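PDB 3GS9: protein gp18 from Listeria monocytogenes EGD-e, which is a prophage tail protein of the endopeptidase tail family, probably a structural component of the phage tail tip or baseplate. Local coordinates for residues A[15-19]-A[53-57]; A[36-40]-A[64-69]; A[109-115]-A[157-163]. All coordinates share one frame; numbering follows the deposited sequence. Where two conformers were deposited one is given.

Contact 1: A[15-19]-A[53-57]; sequences NEEIL and YSFLD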
loop_
_atom_site.group_PDB
_atom_site.type_symbol
_atom_site.label_atom_id
_atom_site.label_comp_id
_atom_site.label_asym_id
_atom_site.label_seq_id
_atom_site.Cartn_x
_atom_site.Cartn_y
_atom_site.Cartn_z
ATOM N N ASN A 15 14.526 23.062 32.742
ATOM C CA ASN A 15 15.470 22.083 33.204
ATOM C C ASN A 15 16.387 21.752 32.024
ATOM O O ASN A 15 15.906 21.359 30.951
ATOM C CB ASN A 15 14.735 20.835 33.670
ATOM C CG ASN A 15 13.704 21.136 34.738
ATOM O OD1 ASN A 15 14.051 21.461 35.862
ATOM N ND2 ASN A 15 12.441 21.007 34.393
ATOM N N GLU A 16 17.678 22.005 32.203
ATOM C CA GLU A 16 18.688 21.730 31.185
ATOM C C GLU A 16 19.907 21.144 31.830
ATOM O O GLU A 16 20.356 21.633 32.885
ATOM C CB GLU A 16 19.077 23.006 30.475
ATOM C CG GLU A 16 17.847 23.850 30.090
ATOM C CD GLU A 16 17.965 24.540 28.788
ATOM O OE1 GLU A 16 18.916 24.218 28.055
ATOM O OE2 GLU A 16 17.075 25.389 28.493
ATOM N N GLU A 17 20.441 20.092 31.228
ATOM C CA GLU A 17 21.642 19.515 31.736
ATOM C C GLU A 17 22.399 18.667 30.732
ATOM O O GLU A 17 21.910 18.377 29.637
ATOM C CB GLU A 17 21.316 18.693 32.969
ATOM C CG GLU A 17 20.560 17.443 32.717
ATOM C CD GLU A 17 20.240 16.708 34.009
ATOM O OE1 GLU A 17 20.562 17.223 35.119
ATOM O OE2 GLU A 17 19.649 15.614 33.892
ATOM N N ILE A 18 23.601 18.293 31.138
ATOM C CA ILE A 18 24.423 17.372 30.368
ATOM C C ILE A 18 23.813 15.984 30.554
ATOM O O ILE A 18 23.571 15.551 31.676
ATOM C CB ILE A 18 25.870 17.366 30.850
ATOM C CG1 ILE A 18 26.539 18.724 30.623
ATOM C CG2 ILE A 18 26.649 16.311 30.143
ATOM C CD1 ILE A 18 27.889 18.884 31.395
ATOM N N LEU A 19 23.560 15.297 29.441
ATOM C CA LEU A 19 23.056 13.936 29.482
ATOM C C LEU A 19 24.145 12.945 29.863
ATOM O O LEU A 19 25.196 12.916 29.219
ATOM C CB LEU A 19 22.540 13.569 28.098
ATOM C CG LEU A 19 21.918 12.180 27.922
ATOM C CD1 LEU A 19 20.863 11.880 28.989
ATOM C CD2 LEU A 19 21.343 12.082 26.514
ATOM N N TYR A 53 13.578 16.840 38.696
ATOM C CA TYR A 53 12.754 17.409 37.629
ATOM C C TYR A 53 12.784 16.515 36.378
ATOM O O TYR A 53 13.514 15.511 36.323
ATOM C CB TYR A 53 13.257 18.811 37.252
ATOM C CG TYR A 53 13.109 19.874 38.324
ATOM C CD1 TYR A 53 14.092 20.067 39.297
ATOM C CD2 TYR A 53 11.996 20.714 38.342
ATOM C CE1 TYR A 53 13.957 21.060 40.274
ATOM C CE2 TYR A 53 11.852 21.704 39.312
ATOM C CZ TYR A 53 12.833 21.876 40.272
ATOM O OH TYR A 53 12.677 22.864 41.218
ATOM N N SER A 54 11.977 16.890 35.384
ATOM C CA SER A 54 11.990 16.247 34.068
ATOM C C SER A 54 12.946 17.022 33.160
ATOM O O SER A 54 12.772 18.239 32.968
ATOM C CB SER A 54 10.580 16.246 33.434
ATOM O OG SER A 54 9.536 16.023 34.380
ATOM N N PHE A 55 13.949 16.332 32.622
ATOM C CA PHE A 55 14.821 16.909 31.589
ATOM C C PHE A 55 14.566 16.232 30.226
ATOM O O PHE A 55 14.421 16.921 29.180
ATOM C CB PHE A 55 16.287 16.758 31.978
ATOM C CG PHE A 55 16.639 17.441 33.265
ATOM C CD1 PHE A 55 16.294 16.868 34.468
ATOM C CD2 PHE A 55 17.312 18.646 33.262
ATOM C CE1 PHE A 55 16.612 17.492 35.658
ATOM C CE2 PHE A 55 17.625 19.285 34.430
ATOM C CZ PHE A 55 17.272 18.708 35.643
ATOM N N LEU A 56 14.487 14.894 30.256
ATOM C CA LEU A 56 14.324 14.074 29.042
ATOM C C LEU A 56 12.977 13.317 28.950
ATOM O O LEU A 56 12.767 12.285 29.581
ATOM C CB LEU A 56 15.492 13.092 28.957
ATOM C CG LEU A 56 15.571 12.187 27.734
ATOM C CD1 LEU A 56 15.947 12.961 26.519
ATOM C CD2 LEU A 56 16.594 11.086 27.994
ATOM N N ASP A 57 12.072 13.833 28.122
ATOM C CA ASP A 57 10.749 13.264 27.951
ATOM C C ASP A 57 10.259 13.720 26.566
ATOM O O ASP A 57 11.035 14.343 25.804
ATOM C CB ASP A 57 9.793 13.768 29.067
ATOM C CG ASP A 57 8.788 12.710 29.515
ATOM O OD1 ASP A 57 8.028 12.206 28.655
ATOM O OD2 ASP A 57 8.780 12.356 30.727
#
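Strand 16-18, led in by Asn-15, runs at 50° to the irregular loop 53-56, and the two segments come nearest at Asn-15 and Phe-55, whose CA atoms are 5.5 Å apart, before they diverge toward Leu-19 and Leu-56. Segment 15-19 covers both faces of the Phe-55 ring. On one face lies the carboxylate of Glu-17, stacked almost flat: the two planes are only 4° apart, and Glu-17 CD sits above the middle of the ring, with CG reaching to 3.5 Å from Phe-55 CD2. That position follows from chi1 of 70°, which tucks CG between the backbone N and the carbonyl carbon, with an extended chain beyond. The opposite face takes Asn-15 CB in a CH-pi contact, 3.6 Å from the Phe-55 ring centroid and shifted toward the rim. Backbone closes the edge, where Glu-16 N comes within 3.5 Å of Phe-55 CE2. Farther out, the Asn-15 amide lies across residues 53-54, its OD1 turned to the poorly ordered Tyr-53 and its ND2 3.1 Å from Ser-54 O. At the far end Leu-19 CD1 barely meets Leu-56 CD2 at 4.5 Å, and both leucines also pack on Val-8 of strand 7-9. The back of the loop faces a second subunit, where Asp-57 bonds to Tyr-292 of that neighbouring chain. This is a surface contact that lays the loop between strands 44-45 and 61-64 against an outlying strand of the N-terminal domain's antiparallel sheet. Chemically it is an aromatic ring held between an aliphatic carbon and a flat carboxylate; an anion over a pi face should gain little electrostatically, so the attraction is probably mostly dispersion and shape fit.

Contact 2: A[36-40]-A[64-69]; sequences MWSIE and FRGQEF
Phe-69 stands on edge against Trp-37 in a T-shaped pair: the planes are 88° apart, the Phe-69 ring centroid is 5.3 Å from that of the five-membered indole ring, and the phenylalanine directs its CE2-CZ rim at the indole face. Seen from the phenylalanine, Trp-37 NE1 lies at its edge, 3.8 Å from CE2. One face of the same Phe-69 ring is taken by Ile-39, whose CG2 methyl sits over its centre, 3.8 Å from the centroid and just 7° off the normal. Ile-39 holds CG1 between its backbone N and carbonyl carbon, and this second branch runs to 3.8 Å from Phe-69 CG, so both branches bear on one ring. Ile-39 CG2 also brushes Phe-64 CD2 at 4.3 Å. Beyond the indole, Gln-67 crosses the six-membered ring at about a right angle, with OE1 3.7 Å from Trp-37 CH2 and the amide and indole planes nearly parallel.

The strands themselves, 36-40 and 67-69, cross at 78° with axes 8.0 Å apart; strand 83-90, the sheet neighbour of both, lies between them in strand order. Residues 64-67 make the type I' turn of the hairpin that delivers Phe-69. His-91 stacks on Trp-37, meets Phe-69 edge to face and bonds to Gln-67 OE1. The polar atoms find their partners outside the two segments: Trp-37 NE1 bonds to Glu-29, Gln-67 NE2 to Asp-168. Between 36-40 and 64-69 the contact is aromatic and aliphatic, with no hydrogen bond across it; the curled sheet's backbone bonds run through neighbouring strands.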
loop_
_atom_site.group_PDB
_atom_site.type_symbol
_atom_site.label_atom_id
_atom_site.label_comp_id
_atom_site.label_asym_id
_atom_site.label_seq_id
_atom_site.Cartn_x
_atom_site.Cartn_y
_atom_site.Cartn_z
HETATM N N MSE A 36 14.630 11.073 6.486
HETATM C CA MSE A 36 14.762 11.133 7.943
HETATM C C MSE A 36 16.129 11.623 8.380
HETATM O O MSE A 36 17.103 11.452 7.681
HETATM C CB MSE A 36 14.476 9.765 8.558
HETATM C CG MSE A 36 15.391 8.659 8.111
HETATM SE SE MSE A 36 15.178 7.086 9.267
HETATM C CE MSE A 36 15.793 7.808 10.952
ATOM N N TRP A 37 16.174 12.244 9.553
ATOM C CA TRP A 37 17.401 12.574 10.198
ATOM C C TRP A 37 17.074 12.516 11.698
ATOM O O TRP A 37 16.212 13.272 12.165
ATOM C CB TRP A 37 17.877 13.942 9.748
ATOM C CG TRP A 37 19.191 14.358 10.302
ATOM C CD1 TRP A 37 20.087 13.575 10.981
ATOM C CD2 TRP A 37 19.768 15.658 10.231
ATOM N NE1 TRP A 37 21.185 14.312 11.337
ATOM C CE2 TRP A 37 20.986 15.612 10.931
ATOM C CE3 TRP A 37 19.334 16.898 9.688
ATOM C CZ2 TRP A 37 21.821 16.714 11.036
ATOM C CZ3 TRP A 37 20.170 17.998 9.808
ATOM C CH2 TRP A 37 21.380 17.905 10.492
ATOM N N SER A 38 17.746 11.625 12.427
ATOM C CA SER A 38 17.372 11.391 13.808
ATOM C C SER A 38 18.553 10.895 14.613
ATOM O O SER A 38 19.578 10.452 14.048
ATOM C CB SER A 38 16.232 10.366 13.861
ATOM O OG SER A 38 16.665 9.055 13.531
ATOM N N ILE A 39 18.394 11.000 15.930
ATOM C CA ILE A 39 19.242 10.253 16.848
ATOM C C ILE A 39 18.354 9.276 17.648
ATOM O O ILE A 39 17.187 9.540 17.886
ATOM C CB ILE A 39 20.054 11.196 17.767
ATOM C CG1 ILE A 39 19.156 12.089 18.633
ATOM C CG2 ILE A 39 21.055 12.007 16.922
ATOM C CD1 ILE A 39 19.986 12.888 19.702
ATOM N N GLU A 40 18.927 8.146 18.026
ATOM C CA GLU A 40 18.261 7.233 18.947
ATOM C C GLU A 40 19.299 6.738 19.925
ATOM O O GLU A 40 20.434 6.537 19.575
ATOM C CB GLU A 40 17.588 6.047 18.236
ATOM C CG GLU A 40 17.250 4.874 19.196
ATOM C CD GLU A 40 16.279 3.869 18.626
ATOM O OE1 GLU A 40 16.512 3.406 17.490
ATOM O OE2 GLU A 40 15.292 3.530 19.324
ATOM N N PHE A 64 23.211 17.733 20.021
ATOM C CA PHE A 64 24.306 16.847 19.668
ATOM C C PHE A 64 25.046 17.440 18.466
ATOM O O PHE A 64 24.441 17.708 17.438
ATOM C CB PHE A 64 23.802 15.425 19.384
ATOM C CG PHE A 64 24.852 14.537 18.768
ATOM C CD1 PHE A 64 25.956 14.137 19.486
ATOM C CD2 PHE A 64 24.727 14.121 17.456
ATOM C CE1 PHE A 64 26.954 13.355 18.902
ATOM C CE2 PHE A 64 25.718 13.340 16.878
ATOM C CZ PHE A 64 26.810 12.942 17.607
ATOM N N ARG A 65 26.336 17.675 18.647
ATOM C CA ARG A 65 27.240 18.252 17.630
ATOM C C ARG A 65 26.651 19.478 16.889
ATOM O O ARG A 65 26.747 19.614 15.668
ATOM C CB ARG A 65 27.732 17.188 16.652
ATOM C CG ARG A 65 28.683 16.213 17.279
ATOM C CD ARG A 65 29.069 15.130 16.308
ATOM N NE ARG A 65 30.072 14.242 16.887
ATOM C CZ ARG A 65 30.433 13.061 16.387
ATOM N NH1 ARG A 65 29.868 12.580 15.275
ATOM N NH2 ARG A 65 31.365 12.349 17.016
ATOM N N GLY A 66 26.041 20.352 17.653
ATOM C CA GLY A 66 25.609 21.621 17.102
ATOM C C GLY A 66 24.234 21.583 16.472
ATOM O O GLY A 66 23.772 22.616 15.964
ATOM N N GLN A 67 23.560 20.428 16.523
ATOM C CA GLN A 67 22.215 20.304 15.981
ATOM C C GLN A 67 21.228 19.899 17.049
ATOM O O GLN A 67 21.596 19.219 17.993
ATOM C CB GLN A 67 22.191 19.279 14.857
ATOM C CG GLN A 67 23.132 19.658 13.709
ATOM C CD GLN A 67 22.649 20.879 12.962
ATOM O OE1 GLN A 67 21.474 20.976 12.583
ATOM N NE2 GLN A 67 23.538 21.837 12.771
ATOM N N GLU A 68 19.973 20.299 16.857
ATOM C CA GLU A 68 18.885 20.039 17.818
ATOM C C GLU A 68 17.953 18.940 17.302
ATOM O O GLU A 68 17.522 18.989 16.152
ATOM C CB GLU A 68 18.055 21.305 18.031
ATOM C CG GLU A 68 16.995 21.201 19.104
ATOM C CD GLU A 68 16.190 22.501 19.282
ATOM O OE1 GLU A 68 16.578 23.521 18.670
ATOM O OE2 GLU A 68 15.212 22.523 20.052
ATOM N N PHE A 69 17.655 17.987 18.176
ATOM C CA PHE A 69 16.758 16.837 17.904
ATOM C C PHE A 69 15.715 16.842 18.990
ATOM O O PHE A 69 16.013 17.202 20.148
ATOM C CB PHE A 69 17.527 15.524 17.916
ATOM C CG PHE A 69 18.665 15.467 16.922
ATOM C CD1 PHE A 69 19.932 15.987 17.242
ATOM C CD2 PHE A 69 18.461 14.902 15.658
ATOM C CE1 PHE A 69 20.972 15.943 16.333
ATOM C CE2 PHE A 69 19.463 14.854 14.734
ATOM C CZ PHE A 69 20.728 15.390 15.039
#

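Contact 3: A[109-115]-A[157-163]; sequences FTLEQCL and LLDDYGV
Tyr-161 and Leu-111 meet where the C-terminal end of helix 150-161 lies beside the start of helix 111-118, in an antiparallel pair whose short axes, 111-115 and 157-161, lie 11.3 Å apart at 164°. The first helix opens with a capping box: Thr-110 OG1 accepts from Gln-113 N, and Gln-113 OE1 accepts from Thr-110 N at 2.9 Å, in the amide carbonyl plane.

Packing is tight on the buried side. Leu-111 lies over one face of the Tyr-161 ring, its CB 4.2 Å from the centroid, while its CD1 reaches Leu-157 CB at 3.8 Å. The isobutyl group of Leu-157 wedges against the first helix with CG anti to its own carbonyl carbon (chi1 -61°), and this presses CD2 to 3.5 Å from Cys-114 CB, closer than usual van der Waals contact. Its other methyl, CD1, meets Leu-115 CD2. Looser contact lies past the end of the second helix: after Gly-162 turns the chain with positive phi, Val-163 CG1 touches Leu-111 CD2 tip to tip at 4.0 Å. Gln-113, used in the cap, is solvent-exposed.

At the buried polar spot, Cys-114 SG approaches the Tyr-161 ring obliquely, and Gln-142 from strand 141-149 also bonds to the phenol oxygen. Tyr-161 OH itself donates to Phe-109 O at 2.6 Å, coming in from 54° above the carbonyl plane.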
loop_
_atom_site.group_PDB
_atom_site.type_symbol
_atom_site.label_atom_id
_atom_site.label_comp_id
_atom_site.label_asym_id
_atom_site.label_seq_id
_atom_site.Cartn_x
_atom_site.Cartn_y
_atom_site.Cartn_z
ATOM N N PHE A 109 6.483 31.569 -10.654
ATOM C CA PHE A 109 7.225 32.006 -9.468
ATOM C C PHE A 109 8.616 31.395 -9.339
ATOM O O PHE A 109 8.855 30.239 -9.719
ATOM C CB PHE A 109 6.455 31.671 -8.165
ATOM C CG PHE A 109 5.064 32.267 -8.088
ATOM C CD1 PHE A 109 4.847 33.650 -8.267
ATOM C CD2 PHE A 109 3.968 31.454 -7.830
ATOM C CE1 PHE A 109 3.552 34.205 -8.186
ATOM C CE2 PHE A 109 2.652 32.009 -7.765
ATOM C CZ PHE A 109 2.449 33.369 -7.905
ATOM N N THR A 110 9.495 32.146 -8.691
ATOM C CA THR A 110 10.800 31.673 -8.329
ATOM C C THR A 110 10.703 30.847 -7.051
ATOM O O THR A 110 9.735 30.971 -6.287
ATOM C CB THR A 110 11.781 32.852 -8.114
ATOM O OG1 THR A 110 11.288 33.689 -7.066
ATOM C CG2 THR A 110 11.934 33.669 -9.407
ATOM N N LEU A 111 11.721 30.031 -6.787
ATOM C CA LEU A 111 11.810 29.325 -5.517
ATOM C C LEU A 111 11.689 30.297 -4.356
ATOM O O LEU A 111 11.054 29.990 -3.351
ATOM C CB LEU A 111 13.143 28.593 -5.418
ATOM C CG LEU A 111 13.419 27.767 -4.162
ATOM C CD1 LEU A 111 12.286 26.719 -3.898
ATOM C CD2 LEU A 111 14.785 27.117 -4.307
ATOM N N GLU A 112 12.353 31.450 -4.479
ATOM C CA GLU A 112 12.307 32.477 -3.426
ATOM C C GLU A 112 10.878 32.911 -3.130
ATOM O O GLU A 112 10.492 32.973 -1.979
ATOM C CB GLU A 112 13.151 33.697 -3.795
ATOM C CG GLU A 112 12.986 34.868 -2.835
ATOM N N GLN A 113 10.099 33.218 -4.163
ATOM C CA GLN A 113 8.700 33.575 -3.967
ATOM C C GLN A 113 7.867 32.467 -3.291
ATOM O O GLN A 113 6.988 32.745 -2.440
ATOM C CB GLN A 113 8.055 33.966 -5.297
ATOM C CG GLN A 113 8.551 35.291 -5.899
ATOM C CD GLN A 113 7.974 35.517 -7.270
ATOM O OE1 GLN A 113 8.212 34.734 -8.184
ATOM N NE2 GLN A 113 7.184 36.593 -7.421
ATOM N N CYS A 114 8.119 31.220 -3.675
ATOM C CA CYS A 114 7.425 30.094 -3.032
ATOM C C CYS A 114 7.793 29.948 -1.557
ATOM O O CYS A 114 6.921 29.773 -0.728
ATOM C CB CYS A 114 7.683 28.778 -3.766
ATOM S SG CYS A 114 6.953 28.747 -5.408
ATOM N N LEU A 115 9.082 30.043 -1.228
ATOM C CA LEU A 115 9.506 29.878 0.160
ATOM C C LEU A 115 8.942 31.013 1.005
ATOM O O LEU A 115 8.434 30.798 2.114
ATOM C CB LEU A 115 11.016 29.824 0.246
ATOM C CG LEU A 115 11.654 28.546 -0.302
ATOM C CD1 LEU A 115 13.146 28.717 -0.436
ATOM C CD2 LEU A 115 11.329 27.379 0.630
ATOM N N LEU A 157 8.579 21.776 -3.591
ATOM C CA LEU A 157 9.571 22.700 -4.170
ATOM C C LEU A 157 10.859 21.972 -4.574
ATOM O O LEU A 157 11.486 22.322 -5.602
ATOM C CB LEU A 157 9.870 23.852 -3.199
ATOM C CG LEU A 157 8.657 24.732 -2.829
ATOM C CD1 LEU A 157 9.015 25.822 -1.778
ATOM C CD2 LEU A 157 7.929 25.314 -4.093
ATOM N N LEU A 158 11.301 21.018 -3.754
ATOM C CA LEU A 158 12.502 20.274 -4.065
ATOM C C LEU A 158 12.348 19.642 -5.444
ATOM O O LEU A 158 13.254 19.734 -6.292
ATOM C CB LEU A 158 12.776 19.200 -3.023
ATOM C CG LEU A 158 12.991 19.627 -1.572
ATOM C CD1 LEU A 158 13.443 18.416 -0.724
ATOM C CD2 LEU A 158 13.984 20.744 -1.436
ATOM N N ASP A 159 11.184 19.034 -5.683
ATOM C CA ASP A 159 10.887 18.356 -6.956
ATOM C C ASP A 159 10.688 19.371 -8.125
ATOM O O ASP A 159 11.231 19.203 -9.239
ATOM C CB ASP A 159 9.607 17.500 -6.773
ATOM C CG ASP A 159 9.803 16.309 -5.857
ATOM O OD1 ASP A 159 10.967 15.889 -5.689
ATOM O OD2 ASP A 159 8.780 15.787 -5.317
ATOM N N ASP A 160 9.926 20.427 -7.857
ATOM C CA ASP A 160 9.576 21.413 -8.863
ATOM C C ASP A 160 10.841 22.076 -9.385
ATOM O O ASP A 160 11.014 22.195 -10.606
ATOM C CB ASP A 160 8.658 22.493 -8.295
ATOM C CG ASP A 160 7.224 22.051 -8.162
ATOM O OD1 ASP A 160 6.874 20.918 -8.563
ATOM O OD2 ASP A 160 6.408 22.855 -7.645
ATOM N N TYR A 161 11.662 22.601 -8.468
ATOM C CA TYR A 161 12.863 23.388 -8.813
ATOM C C TYR A 161 14.176 22.590 -8.991
ATOM O O TYR A 161 15.154 23.119 -9.521
ATOM C CB TYR A 161 13.014 24.534 -7.794
ATOM C CG TYR A 161 11.878 25.518 -7.900
ATOM C CD1 TYR A 161 11.904 26.557 -8.831
ATOM C CD2 TYR A 161 10.711 25.346 -7.145
ATOM C CE1 TYR A 161 10.831 27.416 -8.924
ATOM C CE2 TYR A 161 9.636 26.193 -7.254
ATOM C CZ TYR A 161 9.697 27.226 -8.146
ATOM O OH TYR A 161 8.609 28.067 -8.255
ATOM N N GLY A 162 14.210 21.318 -8.597
ATOM C CA GLY A 162 15.422 20.493 -8.722
ATOM C C GLY A 162 16.480 20.939 -7.711
ATOM O O GLY A 162 17.645 21.180 -8.043
ATOM N N VAL A 163 16.057 21.048 -6.463
ATOM C CA VAL A 163 16.902 21.510 -5.391
ATOM C C VAL A 163 16.875 20.531 -4.223
ATOM O O VAL A 163 15.983 19.659 -4.120
ATOM C CB VAL A 163 16.506 22.948 -4.887
ATOM C CG1 VAL A 163 16.662 23.997 -6.018
ATOM C CG2 VAL A 163 15.095 22.998 -4.299
#

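How the contacts relate
From the N terminus the chain enters contact 1 at 15-19, passes through 36-40 of contact 2, returns to contact 1 at 53-57 and closes contact 2 at 64-69, so the two loops cross. Both reach the same curled antiparallel sheet of the N-terminal domain, with centres about 16 Å apart: contact 1 ties a loop to its periphery, contact 2 joins strands across its interior. Contact 3 follows in series, closing a loop between 109-115 and 157-163 within the next family region and pairing two helices there. Its centre lies about 26 Å from that of contact 2 and about 39 Å from that of contact 1, and none of the three touch.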